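Local coordinates for conserved hypothetical protein (Bacteroides thetaiotaomicron, PDB 2FB0) that is of unknown function but, as a member of the antibiotic biosynthesis monooxygenase family, is possibly an oxidoreductase, at residues Val13-Thr16 against Asn17-Lys20; Val64-Ala67 against His68-Ala72; Phe74-Tyr77 against Val78-Gln82. All coordinates share one frame; numbering follows the deposited sequence.

Starting from the N terminus, interaction 1 is the turn that carries the chain out of strand 5-12 and into helix 18-32. Interaction 2 comes much later, where helix 62-68 ends and a short turn leads on to helix 72-84, and interaction 3 follows at once on that second helix. All three are local: interactions 1 and 2 each round a turn, while interaction 3 runs along about two turns of one helix. They stand in series, none enclosing another. Interactions 1 and 2 lie on opposite sides of the chain's centre, their own centres about 26 Å apart. Interactions 2 and 3 touch: His68 O is 3.2 Å from Phe74 CB. The fold is consistent with the dimeric alpha-beta barrel family.

Interaction 1: Val13-Thr16 against Asn17-Lys20; sequences VNET and NREK
Asn14 OD1 takes the backbone N-H of Asn17 at 2.8 Å, with the donor almost in line with the side-chain C=O (178°). The torsion that allows this sets Asn14 CG between its own backbone N and carbonyl carbon (chi1 69°), so the amide reaches forward over the turn. Asn17 N also makes a weak bond to Asn14 O at 3.2 Å. The two asparagine amides are strongly tilted against each other, and Asn17 CB rests 3.3 Å from Asn14 OD1, while Asn17 ND2 is spent elsewhere, on the carbonyl of Leu84. An asparagine side chain taking the N-H three residues on closes the turn that leads from strand 5-12 into helix 18-32 of this ferredoxin-like alpha+beta fold. Beneath the polar bonds Val13 supplies the apolar floor: CG2 lies 3.5 Å from Asn17 CB, and CG1 meets the CG of Arg18, the two side chains crossing at about a right angle. Arg18 then runs out extended beside Glu15. Their carboxylate and guanidinium planes are nearly parallel (7°), yet the charged atoms are not in contact; Glu15 pairs with Arg50, and Arg18 with Glu45 and the Arg50 carbonyl. On the solvent side one water bridges Glu15 O to Glu19 N, receiving the N-H at 3.1 Å.

Interaction 2: Val64-Ala67 against His68-Ala72; sequences VLAA and HEKTA. With ACT (acetate ion), chain B.
The last turn of helix 62-68 is held by i to i+4 bonds, His68 N to Val64 O and Glu69 N to Leu65 O, both 3.0 Å, before Lys70 N reaches back three residues to Ala67 O and a type I turn runs from His68 to Thr71. Thr71 closes that turn with its side chain: OG1, set between the backbone N and carbonyl carbon (chi1 64°), donates in the carbonyl plane to His68 O at 2.7 Å. The backbone N of Thr71 also donates to His68 O, so two donors grip one carbonyl. Thr71 OG1 in turn accepts the N-H of Phe74, making Thr71 the N-cap of the next helix. His68 NE2 points straight at an acetate oxygen, 2.8 Å away with the N-H nearly linear (174°). The acetate lies at the edge of the ring and is shared with Tyr41 OH, while ND1 is bonded to Glu35, which probably helps fix the imidazole's rotation. The acetate probably came from the crystallisation liquor. Glu69 lays its extended chain obliquely across Leu65, OE2 coming 3.7 Å from CD1. On the outer side a water links Ala66 O to Lys70 NZ, whose chain bends at its last torsion to meet it. Leu65 and Val64 rest on Trp59 of strand 52-59, and the His68 ring meets the Trp59 indole, planes about 35° apart, and the ring of Phe74 on helix 72-84 edge-to-face.

Interaction 3: Phe74-Tyr77 against Val78-Gln82; sequences FAQY and VGIIQ
Val78 lays its CG2 methyl over one face of the Phe74 ring, a CH-pi contact 3.8 Å from the ring centroid and 21° off the normal. This is the tight part of the contact. The methyl sits toward the rim, closest to CE2 at 3.5 Å, and also lies 3.3 Å from Phe74 O. Phe74 reaches this place because its CG is anti to the backbone N (chi1 178°), which carries the ring forward along the helix, and Val78 answers by turning CG2 beside its own N. The same pair of residues shares a backbone bond, Val78 N to Phe74 O, at 2.9 Å. Three more i to i+4 bonds follow in regular alpha-helical order: Gly79, without a side chain, gives its N-H to Ala75 O, Ile80 N bonds to Gln76 O, and Ile81 N to Tyr77 O, also 2.9 Å. Close to the backbone Ile80 is held just as snugly, its CG1 passing 3.3 Å from Gln76 O. Toward the side-chain ends the packing relaxes. Tyr77 and Ile80 run side by side, pointing the same way, and come closest at Tyr77 CD2 and Ile80 CD1, 4.0 Å apart. The amide carbon of Gln76 lies over a face of the tyrosine ring, 3.8 Å above its plane and offset toward the rim. The exposed face carries Ala75 and Gln76. Phe74, near the start of the helix, lies beside the bound acetate. Within the fold, this helix packs against helix 18-32 and against strand 86-93: Tyr77 rests on Glu27 and Leu28, Val78 on Leu28 and Ile80 on Ala24, whereas Val78 and Ile81 also press on Met87 of the strand.

Interaction 1: Val13-Thr16 against Asn17-Lys20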
loop_
_atom_site.group_PDB
_atom_site.type_symbol
_atom_site.label_atom_id
_atom_site.label_comp_id
_atom_site.label_asym_id
_atom_site.label_seq_id
_atom_site.Cartn_x
_atom_site.Cartn_y
_atom_site.Cartn_z
ATOM N N VAL A 13 -2.263 -14.837 1.299
ATOM C CA VAL A 13 -3.432 -15.676 1.568
ATOM C C VAL A 13 -3.755 -16.578 0.366
ATOM O O VAL A 13 -3.648 -16.142 -0.792
ATOM C CB VAL A 13 -4.673 -14.798 1.949
ATOM C CG1 VAL A 13 -5.108 -13.873 0.779
ATOM C CG2 VAL A 13 -5.830 -15.657 2.450
ATOM N N ASN A 14 -4.141 -17.830 0.641
ATOM C CA ASN A 14 -4.542 -18.772 -0.413
ATOM C C ASN A 14 -5.931 -18.474 -0.947
ATOM O O ASN A 14 -6.646 -17.647 -0.384
ATOM C CB ASN A 14 -4.412 -20.244 0.059
ATOM C CG ASN A 14 -5.440 -20.629 1.128
ATOM O OD1 ASN A 14 -6.546 -20.090 1.193
ATOM N ND2 ASN A 14 -5.069 -21.590 1.964
ATOM N N GLU A 15 -6.315 -19.149 -2.035
ATOM C CA GLU A 15 -7.586 -18.871 -2.706
ATOM C C GLU A 15 -8.807 -19.235 -1.877
ATOM O O GLU A 15 -9.842 -18.560 -1.951
ATOM C CB GLU A 15 -7.652 -19.564 -4.076
ATOM C CG GLU A 15 -8.838 -19.094 -4.935
ATOM C CD GLU A 15 -8.763 -17.598 -5.304
ATOM O OE1 GLU A 15 -7.661 -17.122 -5.674
ATOM O OE2 GLU A 15 -9.810 -16.907 -5.223
ATOM N N THR A 16 -8.697 -20.301 -1.084
ATOM C CA THR A 16 -9.806 -20.690 -0.209
ATOM C C THR A 16 -10.124 -19.579 0.796
ATOM O O THR A 16 -11.294 -19.297 1.065
ATOM C CB THR A 16 -9.493 -21.997 0.561
ATOM O OG1 THR A 16 -9.130 -23.020 -0.372
ATOM C CG2 THR A 16 -10.712 -22.455 1.391
ATOM N N ASN A 17 -9.074 -18.949 1.327
ATOM C CA ASN A 17 -9.196 -18.000 2.443
ATOM C C ASN A 17 -9.208 -16.520 2.018
ATOM O O ASN A 17 -9.416 -15.629 2.845
ATOM C CB ASN A 17 -8.043 -18.224 3.433
ATOM C CG ASN A 17 -8.107 -19.590 4.125
ATOM O OD1 ASN A 17 -9.084 -20.324 3.990
ATOM N ND2 ASN A 17 -7.069 -19.916 4.874
ATOM N N ARG A 18 -8.964 -16.280 0.731
ATOM C CA ARG A 18 -8.699 -14.932 0.215
ATOM C C ARG A 18 -9.792 -13.926 0.575
ATOM O O ARG A 18 -9.514 -12.907 1.215
ATOM C CB ARG A 18 -8.450 -14.975 -1.304
ATOM C CG ARG A 18 -8.032 -13.620 -1.911
ATOM C CD ARG A 18 -8.007 -13.664 -3.436
ATOM N NE ARG A 18 -7.547 -12.383 -3.972
ATOM C CZ ARG A 18 -8.336 -11.335 -4.190
ATOM N NH1 ARG A 18 -9.642 -11.415 -3.951
ATOM N NH2 ARG A 18 -7.822 -10.202 -4.675
ATOM N N GLU A 19 -11.030 -14.235 0.184
ATOM C CA GLU A 19 -12.179 -13.367 0.393
ATOM C C GLU A 19 -12.459 -13.123 1.871
ATOM O O GLU A 19 -12.816 -12.005 2.257
ATOM C CB GLU A 19 -13.423 -13.969 -0.278
ATOM C CG GLU A 19 -14.666 -13.059 -0.288
ATOM C CD GLU A 19 -15.600 -13.252 0.916
ATOM O OE1 GLU A 19 -16.569 -12.469 1.043
ATOM O OE2 GLU A 19 -15.376 -14.174 1.736
ATOM N N LYS A 20 -12.319 -14.178 2.684
ATOM C CA LYS A 20 -12.590 -14.086 4.115
ATOM C C LYS A 20 -11.585 -13.168 4.801
ATOM O O LYS A 20 -11.952 -12.389 5.660
ATOM C CB LYS A 20 -12.567 -15.488 4.779
ATOM C CG LYS A 20 -13.732 -16.407 4.376
ATOM C CD LYS A 20 -13.447 -17.859 4.786
ATOM C CE LYS A 20 -14.402 -18.848 4.085
ATOM N NZ LYS A 20 -14.033 -20.256 4.447
HETATM O O HOH W 1 -11.834 -16.476 -1.848
HETATM O O HOH W 2 -12.548 -16.992 0.957
#

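Interaction 2: Val64-Ala67 against His68-Ala72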
loop_
_atom_site.group_PDB
_atom_site.type_symbol
_atom_site.label_atom_id
_atom_site.label_comp_id
_atom_site.label_asym_id
_atom_site.label_seq_id
_atom_site.Cartn_x
_atom_site.Cartn_y
_atom_site.Cartn_z
ATOM N N VAL A 64 -1.284 6.650 20.079
ATOM C CA VAL A 64 -2.588 6.236 19.560
ATOM C C VAL A 64 -2.510 4.879 18.832
ATOM O O VAL A 64 -3.491 4.136 18.796
ATOM C CB VAL A 64 -3.284 7.318 18.672
ATOM C CG1 VAL A 64 -3.655 8.575 19.516
ATOM C CG2 VAL A 64 -2.426 7.689 17.477
ATOM N N LEU A 65 -1.353 4.573 18.244
ATOM C CA LEU A 65 -1.130 3.257 17.635
ATOM C C LEU A 65 -1.093 2.166 18.718
ATOM O O LEU A 65 -1.739 1.120 18.573
ATOM C CB LEU A 65 0.146 3.231 16.787
ATOM C CG LEU A 65 0.510 1.857 16.191
ATOM C CD1 LEU A 65 -0.612 1.279 15.296
ATOM C CD2 LEU A 65 1.826 1.919 15.440
ATOM N N ALA A 66 -0.352 2.430 19.796
ATOM C CA ALA A 66 -0.269 1.508 20.940
ATOM C C ALA A 66 -1.652 1.232 21.508
ATOM O O ALA A 66 -1.996 0.080 21.751
ATOM C CB ALA A 66 0.674 2.055 22.027
ATOM N N ALA A 67 -2.457 2.283 21.678
ATOM C CA ALA A 67 -3.835 2.128 22.138
ATOM C C ALA A 67 -4.691 1.317 21.153
ATOM O O ALA A 67 -5.485 0.477 21.575
ATOM C CB ALA A 67 -4.480 3.506 22.428
ATOM N N HIS A 68 -4.539 1.573 19.851
ATOM C CA HIS A 68 -5.217 0.777 18.811
ATOM C C HIS A 68 -4.964 -0.725 18.984
ATOM O O HIS A 68 -5.877 -1.538 18.873
ATOM C CB HIS A 68 -4.745 1.236 17.429
ATOM C CG HIS A 68 -5.127 0.328 16.299
ATOM N ND1 HIS A 68 -6.432 0.138 15.898
ATOM C CD2 HIS A 68 -4.361 -0.390 15.439
ATOM C CE1 HIS A 68 -6.457 -0.678 14.855
ATOM N NE2 HIS A 68 -5.213 -1.004 14.551
ATOM N N GLU A 69 -3.716 -1.065 19.267
ATOM C CA GLU A 69 -3.286 -2.453 19.376
ATOM C C GLU A 69 -3.784 -3.144 20.653
ATOM O O GLU A 69 -3.651 -4.356 20.792
ATOM C CB GLU A 69 -1.767 -2.538 19.237
ATOM C CG GLU A 69 -1.299 -2.210 17.822
ATOM C CD GLU A 69 0.187 -1.928 17.730
ATOM O OE1 GLU A 69 0.824 -1.666 18.782
ATOM O OE2 GLU A 69 0.715 -1.940 16.594
ATOM N N LYS A 70 -4.386 -2.368 21.553
ATOM C CA LYS A 70 -4.985 -2.896 22.781
ATOM C C LYS A 70 -6.506 -3.012 22.682
ATOM O O LYS A 70 -7.150 -3.486 23.621
ATOM C CB LYS A 70 -4.624 -2.025 23.989
ATOM C CG LYS A 70 -3.182 -2.141 24.469
ATOM C CD LYS A 70 -2.951 -1.173 25.646
ATOM C CE LYS A 70 -1.509 -1.202 26.169
ATOM N NZ LYS A 70 -0.554 -0.341 25.379
ATOM N N THR A 71 -7.086 -2.585 21.561
ATOM C CA THR A 71 -8.539 -2.642 21.402
ATOM C C THR A 71 -9.037 -4.061 21.106
ATOM O O THR A 71 -8.293 -4.906 20.583
ATOM C CB THR A 71 -9.068 -1.694 20.295
ATOM O OG1 THR A 71 -8.553 -2.104 19.024
ATOM C CG2 THR A 71 -8.680 -0.236 20.566
ATOM N N ALA A 72 -10.305 -4.291 21.444
ATOM C CA ALA A 72 -11.005 -5.538 21.168
ATOM C C ALA A 72 -11.130 -5.809 19.670
ATOM O O ALA A 72 -10.886 -6.939 19.227
ATOM C CB ALA A 72 -12.394 -5.526 21.836
HETATM C C ACT B . -3.050 -2.890 12.419
HETATM O O ACT B . -4.272 -2.622 12.525
HETATM O OXT ACT B . -2.249 -2.245 13.147
HETATM C CH3 ACT B . -2.556 -3.944 11.490
HETATM O O HOH W 3 -0.097 -1.653 22.551
#

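Interaction 3: Phe74-Tyr77 against Val78-Gln82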
loop_
_atom_site.group_PDB
_atom_site.type_symbol
_atom_site.label_atom_id
_atom_site.label_comp_id
_atom_site.label_asym_id
_atom_site.label_seq_id
_atom_site.Cartn_x
_atom_site.Cartn_y
_atom_site.Cartn_z
ATOM N N PHE A 74 -9.181 -4.771 17.238
ATOM C CA PHE A 74 -7.857 -5.153 16.771
ATOM C C PHE A 74 -7.595 -6.634 17.051
ATOM O O PHE A 74 -7.293 -7.397 16.131
ATOM C CB PHE A 74 -6.765 -4.297 17.418
ATOM C CG PHE A 74 -5.363 -4.686 17.006
ATOM C CD1 PHE A 74 -4.603 -5.553 17.792
ATOM C CD2 PHE A 74 -4.801 -4.187 15.824
ATOM C CE1 PHE A 74 -3.301 -5.916 17.415
ATOM C CE2 PHE A 74 -3.508 -4.542 15.440
ATOM C CZ PHE A 74 -2.754 -5.413 16.238
ATOM N N ALA A 75 -7.720 -7.039 18.317
ATOM C CA ALA A 75 -7.510 -8.448 18.691
ATOM C C ALA A 75 -8.410 -9.399 17.892
ATOM O O ALA A 75 -7.950 -10.426 17.396
ATOM C CB ALA A 75 -7.698 -8.643 20.199
ATOM N N GLN A 76 -9.678 -9.028 17.741
ATOM C CA GLN A 76 -10.662 -9.849 17.040
ATOM C C GLN A 76 -10.277 -10.052 15.567
ATOM O O GLN A 76 -10.097 -11.186 15.116
ATOM C CB GLN A 76 -12.058 -9.221 17.190
ATOM C CG GLN A 76 -13.183 -9.787 16.305
ATOM C CD GLN A 76 -14.516 -9.024 16.470
ATOM O OE1 GLN A 76 -14.593 -8.018 17.190
ATOM N NE2 GLN A 76 -15.565 -9.501 15.794
ATOM N N TYR A 77 -10.111 -8.955 14.830
ATOM C CA TYR A 77 -9.902 -9.055 13.387
ATOM C C TYR A 77 -8.489 -9.458 12.999
ATOM O O TYR A 77 -8.312 -10.202 12.051
ATOM C CB TYR A 77 -10.404 -7.791 12.652
ATOM C CG TYR A 77 -11.914 -7.665 12.734
ATOM C CD1 TYR A 77 -12.509 -6.650 13.484
ATOM C CD2 TYR A 77 -12.747 -8.594 12.098
ATOM C CE1 TYR A 77 -13.896 -6.547 13.580
ATOM C CE2 TYR A 77 -14.132 -8.501 12.189
ATOM C CZ TYR A 77 -14.695 -7.473 12.929
ATOM O OH TYR A 77 -16.064 -7.370 13.028
ATOM N N VAL A 78 -7.485 -9.010 13.746
ATOM C CA VAL A 78 -6.125 -9.457 13.465
ATOM C C VAL A 78 -5.991 -10.954 13.764
ATOM O O VAL A 78 -5.382 -11.690 12.984
ATOM C CB VAL A 78 -5.052 -8.621 14.209
ATOM C CG1 VAL A 78 -3.671 -9.221 14.006
ATOM C CG2 VAL A 78 -5.061 -7.190 13.681
ATOM N N GLY A 79 -6.587 -11.390 14.873
ATOM C CA GLY A 79 -6.676 -12.815 15.189
ATOM C C GLY A 79 -7.238 -13.595 14.004
ATOM O O GLY A 79 -6.649 -14.575 13.578
ATOM N N ILE A 80 -8.356 -13.126 13.459
ATOM C CA ILE A 80 -8.989 -13.751 12.287
ATOM C C ILE A 80 -8.058 -13.810 11.074
ATOM O O ILE A 80 -7.882 -14.874 10.458
ATOM C CB ILE A 80 -10.330 -13.079 11.923
ATOM C CG1 ILE A 80 -11.394 -13.403 12.983
ATOM C CG2 ILE A 80 -10.822 -13.546 10.533
ATOM C CD1 ILE A 80 -12.580 -12.444 12.993
ATOM N N ILE A 81 -7.446 -12.673 10.734
ATOM C CA ILE A 81 -6.561 -12.625 9.564
ATOM C C ILE A 81 -5.366 -13.560 9.754
ATOM O O ILE A 81 -4.982 -14.277 8.825
ATOM C CB ILE A 81 -6.113 -11.170 9.221
ATOM C CG1 ILE A 81 -7.341 -10.298 8.912
ATOM C CG2 ILE A 81 -5.149 -11.160 8.047
ATOM C CD1 ILE A 81 -7.051 -8.774 8.908
ATOM N N GLN A 82 -4.803 -13.569 10.963
ATOM C CA GLN A 82 -3.664 -14.439 11.287
ATOM C C GLN A 82 -3.982 -15.934 11.186
ATOM O O GLN A 82 -3.106 -16.743 10.902
ATOM C CB GLN A 82 -3.118 -14.114 12.683
ATOM C CG GLN A 82 -2.257 -12.860 12.681
ATOM C CD GLN A 82 -1.758 -12.467 14.063
ATOM O OE1 GLN A 82 -0.627 -11.998 14.203
ATOM N NE2 GLN A 82 -2.597 -12.638 15.084
#